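Xanthomonas outer protein D (Xanthomonas euvesicatoria, PDB 2OIX) is a secreted bacterial virulence effector whose catalytic domain, of the Ulp1 family of cysteine proteases, removes SUMO from modified proteins. Local coordinates at residues His31-Ser35 against Gln36-Met40. The protein carries 1 engineered substitution. Numbering follows the deposited sequence.
Sequences HFADS and QVVTM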
loop_
_atom_site.group_PDB
_atom_site.type_symbol
_atom_site.label_atom_id
_atom_site.label_comp_id
_atom_site.label_asym_id
_atom_site.label_seq_id
_atom_site.Cartn_x
_atom_site.Cartn_y
_atom_site.Cartn_z
ATOM N N HIS A 31 2.880 -5.203 -7.284
ATOM C CA HIS A 31 3.437 -5.945 -6.128
ATOM C C HIS A 31 2.746 -5.491 -4.825
ATOM O O HIS A 31 2.803 -4.305 -4.486
ATOM C CB HIS A 31 4.938 -5.741 -6.009
ATOM C CG HIS A 31 5.548 -6.488 -4.862
ATOM N ND1 HIS A 31 5.788 -7.844 -4.908
ATOM C CD2 HIS A 31 5.938 -6.075 -3.628
ATOM C CE1 HIS A 31 6.310 -8.236 -3.758
ATOM N NE2 HIS A 31 6.401 -7.184 -2.960
ATOM N N PHE A 32 2.061 -6.418 -4.146
ATOM C CA PHE A 32 1.438 -6.121 -2.862
ATOM C C PHE A 32 2.423 -6.455 -1.768
ATOM O O PHE A 32 2.748 -7.638 -1.500
ATOM C CB PHE A 32 0.109 -6.894 -2.700
ATOM C CG PHE A 32 -0.833 -6.679 -3.844
ATOM C CD1 PHE A 32 -1.095 -5.389 -4.315
ATOM C CD2 PHE A 32 -1.453 -7.762 -4.467
ATOM C CE1 PHE A 32 -1.964 -5.178 -5.379
ATOM C CE2 PHE A 32 -2.331 -7.552 -5.551
ATOM C CZ PHE A 32 -2.583 -6.249 -6.003
ATOM N N ALA A 33 2.990 -5.420 -1.182
ATOM C CA ALA A 33 3.983 -5.714 -0.157
ATOM C C ALA A 33 3.380 -6.244 1.143
ATOM O O ALA A 33 2.211 -5.956 1.533
ATOM C CB ALA A 33 4.923 -4.533 0.106
ATOM N N ASP A 34 4.162 -7.116 1.768
ATOM C CA ASP A 34 3.861 -7.611 3.102
ATOM C C ASP A 34 4.239 -6.485 4.061
ATOM O O ASP A 34 5.350 -5.944 3.984
ATOM C CB ASP A 34 4.738 -8.829 3.397
ATOM C CG ASP A 34 4.534 -9.345 4.787
ATOM O OD1 ASP A 34 3.646 -10.212 4.987
ATOM O OD2 ASP A 34 5.237 -8.890 5.697
ATOM N N SER A 35 3.360 -6.157 4.993
ATOM C CA SER A 35 3.525 -5.002 5.879
ATOM C C SER A 35 4.674 -5.132 6.873
ATOM O O SER A 35 5.266 -4.138 7.265
ATOM C CB SER A 35 2.203 -4.674 6.595
ATOM O OG SER A 35 1.704 -5.795 7.288
ATOM N N GLN A 36 5.032 -6.363 7.227
ATOM C CA GLN A 36 6.087 -6.585 8.176
ATOM C C GLN A 36 7.401 -6.347 7.457
ATOM O O GLN A 36 8.323 -5.842 8.042
ATOM C CB GLN A 36 6.040 -8.002 8.728
ATOM C CG GLN A 36 4.811 -8.256 9.579
ATOM C CD GLN A 36 4.869 -9.554 10.344
ATOM O OE1 GLN A 36 5.569 -9.656 11.321
ATOM N NE2 GLN A 36 4.055 -10.522 9.945
ATOM N N VAL A 37 7.455 -6.732 6.177
ATOM C CA VAL A 37 8.609 -6.419 5.356
ATOM C C VAL A 37 8.768 -4.914 5.207
ATOM O O VAL A 37 9.917 -4.421 5.197
ATOM C CB VAL A 37 8.601 -7.139 4.001
ATOM C CG1 VAL A 37 9.840 -6.733 3.136
ATOM C CG2 VAL A 37 8.613 -8.678 4.211
ATOM N N VAL A 38 7.640 -4.191 5.032
ATOM C CA VAL A 38 7.699 -2.703 4.997
ATOM C C VAL A 38 8.377 -2.142 6.294
ATOM O O VAL A 38 9.297 -1.315 6.250
ATOM C CB VAL A 38 6.269 -2.065 4.755
ATOM C CG1 VAL A 38 6.413 -0.572 4.684
ATOM C CG2 VAL A 38 5.750 -2.537 3.417
ATOM N N THR A 39 7.930 -2.622 7.441
ATOM C CA THR A 39 8.446 -2.204 8.737
ATOM C C THR A 39 9.970 -2.455 8.818
ATOM O O THR A 39 10.738 -1.632 9.313
ATOM C CB THR A 39 7.666 -2.934 9.860
ATOM O OG1 THR A 39 6.273 -2.587 9.771
ATOM C CG2 THR A 39 8.203 -2.576 11.254
ATOM N N MET A 40 10.408 -3.577 8.268
ATOM C CA MET A 40 11.804 -3.964 8.296
ATOM C C MET A 40 12.783 -3.063 7.519
ATOM O O MET A 40 13.986 -3.104 7.778
ATOM C CB MET A 40 11.938 -5.399 7.816
ATOM C CG MET A 40 11.645 -6.461 8.877
ATOM S SD MET A 40 11.436 -7.993 7.951
ATOM C CE MET A 40 13.062 -8.101 7.145
#
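Asp-34 is the N-cap of the short helix 35-40, its carboxylate reaching forward to the start of the helix, where OD2 accepts from the backbone amides of both Gln-36 and Val-37. With CG anti to the backbone N (chi1 177°), the side chain swings forward beside its own carbonyl and brings Asp-34 OD2 within 3.0 Å of Gln-36 N and 3.1 Å of Val-37 N. The two donors arrive differently. Val-37 N reaches the anti lone pair of OD2 along a fairly straight path (154° at the hydrogen), whereas Gln-36 N sits above the carboxylate plane and makes a more bent bond. Sharing one oxygen in this way satisfies amides that have no preceding helical turn to bond to, and the positive end of the helix dipole probably favours the negative charge. The other oxygen, OD1, forms a salt bridge with Arg-11, so both carboxylate oxygens are engaged.

Regular helical bonding begins at once behind the cap: Val-38 N donates to Asp-34 O, and Thr-39 N to Ser-35 O at 3.1 Å. The hydroxyl of Thr-39, placed beside its own backbone N, also comes within 3.1 Å of Ser-35 O, with OG1 approaching that carbonyl next to the amide. CG2 of Val-37 lies beside the carboxylate, 3.7 Å from Asp-34 OD2. An apolar contact flanks the polar cap, where CG2 of Val-38 meets the methyl CB of Ala-33 at 4.0 Å, bridging the strand exit and the first helical turn.

The turn thus links edge strand 30-32 to helix 35-40 within the protease domain. Arg-11 and Asp-7, the latter bonded to Ser-35 OG, tie it to helix 7-20; Val-38 packs on Leu-67 and Ile-69 of strand 64-71, and Ala-33 and Val-37 rest against Leu-56 of helix 46-57.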